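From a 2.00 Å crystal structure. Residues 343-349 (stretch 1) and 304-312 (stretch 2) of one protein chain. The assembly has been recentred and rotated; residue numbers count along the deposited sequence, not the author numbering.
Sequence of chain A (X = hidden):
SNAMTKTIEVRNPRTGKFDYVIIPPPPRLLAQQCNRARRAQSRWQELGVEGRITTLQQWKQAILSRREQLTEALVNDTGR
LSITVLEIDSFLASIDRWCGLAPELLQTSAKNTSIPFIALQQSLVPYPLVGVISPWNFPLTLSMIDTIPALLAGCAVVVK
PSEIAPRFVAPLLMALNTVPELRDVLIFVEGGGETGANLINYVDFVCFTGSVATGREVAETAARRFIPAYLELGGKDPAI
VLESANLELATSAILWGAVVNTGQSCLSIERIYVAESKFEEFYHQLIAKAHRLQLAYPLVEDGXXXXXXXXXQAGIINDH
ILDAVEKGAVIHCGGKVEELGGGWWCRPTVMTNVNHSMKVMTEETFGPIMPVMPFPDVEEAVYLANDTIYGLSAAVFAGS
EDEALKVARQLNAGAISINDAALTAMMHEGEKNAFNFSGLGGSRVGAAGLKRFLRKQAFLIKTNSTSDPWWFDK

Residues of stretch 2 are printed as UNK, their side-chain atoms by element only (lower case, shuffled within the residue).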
# COMPACT_ATOMS: atom_id res chain seq x y z
N GLY A 343 30.06 16.80 24.17
CA GLY A 343 29.01 15.89 23.70
C GLY A 343 28.08 15.41 24.81
O GLY A 343 28.40 15.55 25.97
N TRP A 344 26.93 14.86 24.44
CA TRP A 344 26.00 14.28 25.41
C TRP A 344 26.14 12.75 25.37
O TRP A 344 26.22 12.14 24.30
CB TRP A 344 24.54 14.62 25.07
CG TRP A 344 24.14 16.04 25.34
CD1 TRP A 344 23.77 16.97 24.42
CD2 TRP A 344 24.04 16.68 26.62
NE1 TRP A 344 23.47 18.15 25.04
CE2 TRP A 344 23.63 18.01 26.39
CE3 TRP A 344 24.27 16.25 27.95
CZ2 TRP A 344 23.42 18.93 27.43
CZ3 TRP A 344 24.08 17.15 28.98
CH2 TRP A 344 23.66 18.49 28.71
N TRP A 345 26.08 12.16 26.55
CA TRP A 345 26.30 10.75 26.77
C TRP A 345 25.35 10.19 27.82
O TRP A 345 24.88 10.90 28.72
CB TRP A 345 27.73 10.50 27.24
CG TRP A 345 28.76 11.11 26.38
CD1 TRP A 345 29.17 12.41 26.39
CD2 TRP A 345 29.54 10.45 25.39
NE1 TRP A 345 30.16 12.61 25.45
CE2 TRP A 345 30.41 11.42 24.83
CE3 TRP A 345 29.61 9.13 24.94
CZ2 TRP A 345 31.31 11.12 23.84
CZ3 TRP A 345 30.53 8.83 23.96
CH2 TRP A 345 31.37 9.83 23.41
N CYS A 346 25.04 8.90 27.68
CA CYS A 346 24.32 8.13 28.69
C CYS A 346 24.86 6.72 28.66
O CYS A 346 24.96 6.09 27.59
CB CYS A 346 22.82 8.09 28.41
SG CYS A 346 21.85 7.39 29.81
N ARG A 347 25.14 6.20 29.83
CA ARG A 347 25.57 4.82 29.93
C ARG A 347 24.38 3.88 29.97
O ARG A 347 23.27 4.27 30.32
CB ARG A 347 26.42 4.58 31.19
CG ARG A 347 27.76 5.26 31.18
CD ARG A 347 28.50 5.02 32.49
NE ARG A 347 29.93 5.22 32.25
CZ ARG A 347 30.56 6.38 32.33
NH1 ARG A 347 29.92 7.50 32.67
NH2 ARG A 347 31.86 6.42 32.05
N PRO A 348 24.62 2.62 29.61
CA PRO A 348 23.62 1.56 29.80
C PRO A 348 23.01 1.63 31.19
O PRO A 348 23.71 1.72 32.18
CB PRO A 348 24.45 0.28 29.62
CG PRO A 348 25.52 0.68 28.66
CD PRO A 348 25.89 2.08 29.09
N THR A 349 21.69 1.68 31.24
CA THR A 349 20.97 1.98 32.45
C THR A 349 19.95 0.90 32.72
O THR A 349 19.06 0.69 31.89
CB THR A 349 20.27 3.32 32.29
OG1 THR A 349 21.26 4.33 32.05
CG2 THR A 349 19.44 3.69 33.47
N UNK A 304 32.46 0.82 23.24
CA UNK A 304 31.41 0.44 22.31
C UNK A 304 30.27 1.47 22.25
O UNK A 304 29.54 1.54 21.27
c UNK A 304 30.86 -0.93 22.72
N UNK A 305 30.10 2.27 23.30
CA UNK A 305 28.88 3.11 23.41
C UNK A 305 29.20 4.53 22.99
O UNK A 305 29.95 5.26 23.70
c UNK A 305 28.31 3.10 24.83
c UNK A 305 27.28 0.82 24.36
c UNK A 305 27.01 3.90 24.91
c UNK A 305 28.14 1.65 25.29
N UNK A 306 28.67 4.91 21.83
CA UNK A 306 28.82 6.28 21.33
C UNK A 306 27.93 7.30 22.04
O UNK A 306 27.10 6.94 22.87
N UNK A 307 28.05 8.56 21.65
CA UNK A 307 27.25 9.61 22.22
C UNK A 307 25.82 9.59 21.73
O UNK A 307 25.52 9.00 20.68
c UNK A 307 28.94 9.07 20.59
c UNK A 307 27.94 10.87 21.73
c UNK A 307 28.53 10.50 20.42
N UNK A 308 24.97 10.31 22.44
CA UNK A 308 23.64 10.59 21.94
C UNK A 308 23.82 11.61 20.85
O UNK A 308 24.30 12.70 21.10
c UNK A 308 22.78 11.15 23.05
c UNK A 308 22.71 10.11 24.17
c UNK A 308 21.41 11.53 22.53
c UNK A 308 22.37 10.75 25.49
N UNK A 309 23.40 11.26 19.63
CA UNK A 309 23.74 12.00 18.44
C UNK A 309 23.01 13.33 18.36
O UNK A 309 23.59 14.35 18.03
c UNK A 309 24.03 8.96 16.11
c UNK A 309 23.49 11.95 15.93
c UNK A 309 24.44 10.00 17.12
c UNK A 309 23.44 11.14 17.21
N UNK A 310 21.73 13.33 18.68
CA UNK A 310 20.93 14.55 18.56
C UNK A 310 20.71 15.16 19.93
O UNK A 310 20.32 14.46 20.86
c UNK A 310 19.61 14.23 17.88
N UNK A 311 20.93 16.47 20.08
CA UNK A 311 20.67 17.11 21.38
C UNK A 311 19.24 16.95 21.88
O UNK A 311 19.03 16.80 23.09
o UNK A 311 22.08 21.35 21.58
c UNK A 311 22.33 19.01 21.53
c UNK A 311 20.91 18.63 21.37
o UNK A 311 23.00 20.44 23.32
c UNK A 311 22.48 20.38 22.19
N UNK A 312 18.27 17.06 20.99
CA UNK A 312 16.88 16.94 21.41
C UNK A 312 16.64 15.53 21.99
O UNK A 312 15.95 15.36 22.99
c UNK A 312 14.53 16.97 20.38
n UNK A 312 11.52 16.69 18.94
c UNK A 312 12.72 15.82 18.95
c UNK A 312 13.95 16.73 18.98
c UNK A 312 15.99 17.29 20.23
O HOH W 1 26.43 7.48 25.51
O HOH W 2 26.01 14.67 21.61

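Position 304 carries a single side-chain carbon, whose CB comes no nearer to stretch 1 than 8.1 Å, at Pro-348 CG. One carbon and nothing beyond it is alanine, Ala-304.

At position 305 four carbons fork at the first, and one arm is two carbons long, while the CA-to-CB bond points toward stretch 1. The side chain meets the backbone of Cys-346 and the ring of Pro-348, an entirely apolar group among buried neighbours. This is Ile-305, with chi1 and chi2 both m; its CG2 lies 4.0 Å from Cys-346 O and its CG1 4.4 Å from Pro-348 CG. Its carbonyl O sits at the edge of the Trp-345 ring, 3.6 Å from CZ3.

Position 306 has no side-chain atoms and is therefore glycine. Its backbone still reaches stretch 1, with Gly-306 C 3.6 Å from Trp-345 CZ3.

At position 307 three carbons close a ring onto the backbone N. The ring packs over one face of the Trp-345 indole, and its CB also lies 3.3 Å from Trp-344 O. Only proline closes such a ring. The CB of Pro-307 stands 3.7 Å from the centroid of the six-membered ring of Trp-345 and 1° off the ring normal, a CH-pi contact directly over the face. Pro-307 CD adds an apolar contact at 3.7 Å from Trp-345 CZ3. An ideal CB on Gly-306 would fall 2.9 Å from Pro-307 CD, a clash.

Position 308 again shows four carbons forked at the first with one two-carbon arm, and its CB points toward stretch 1, 4.4 Å from Trp-344 CB. It is Ile-308, chi1 m and chi2 t, an extended arm that carries CD1 to 4.0 Å from Cys-346 CB.

The same four-carbon fork recurs at position 309, but here CA-to-CB points away and the side chain comes no nearer than 7.7 Å. This is Ile-309, buried against other parts of the structure. Position 310 has one carbon, also directed away: Ala-310, at the N-cap position of the helix that follows.

Position 311 bears three carbons, the third carrying two oxygens, and one oxygen approaches the indole nitrogen of Trp-344. A carboxylate at this length is glutamate. Glu-311 OE2 accepts a hydrogen bond from Trp-344 NE1 at 2.9 Å, lying near the plane of the indole as its N-H requires.

Position 312 has four carbons in a row ending in nitrogen, hence lysine; Lys-312 is exposed and out of reach of stretch 1.

The contact buries 465 Å² in all. Its backbone anchor is the hydrogen bond from Ile-308 N to Trp-344 O, 2.9 Å long, beside which Pro-307 packs over the Trp-345 face. Two waters extend the polar link: one donates to Gly-306 O (2.8 Å from the water O) and accepts from Cys-346 N (2.9 Å), while the other donates to Ile-308 O (2.7 Å) and accepts from Trp-344 N (3.0 Å). Two isoleucines fill the apolar space, and Glu-311 fastens the more exposed Trp-344 indole through its nitrogen.

Stretch 2 (304-312) AIGPIIAEK
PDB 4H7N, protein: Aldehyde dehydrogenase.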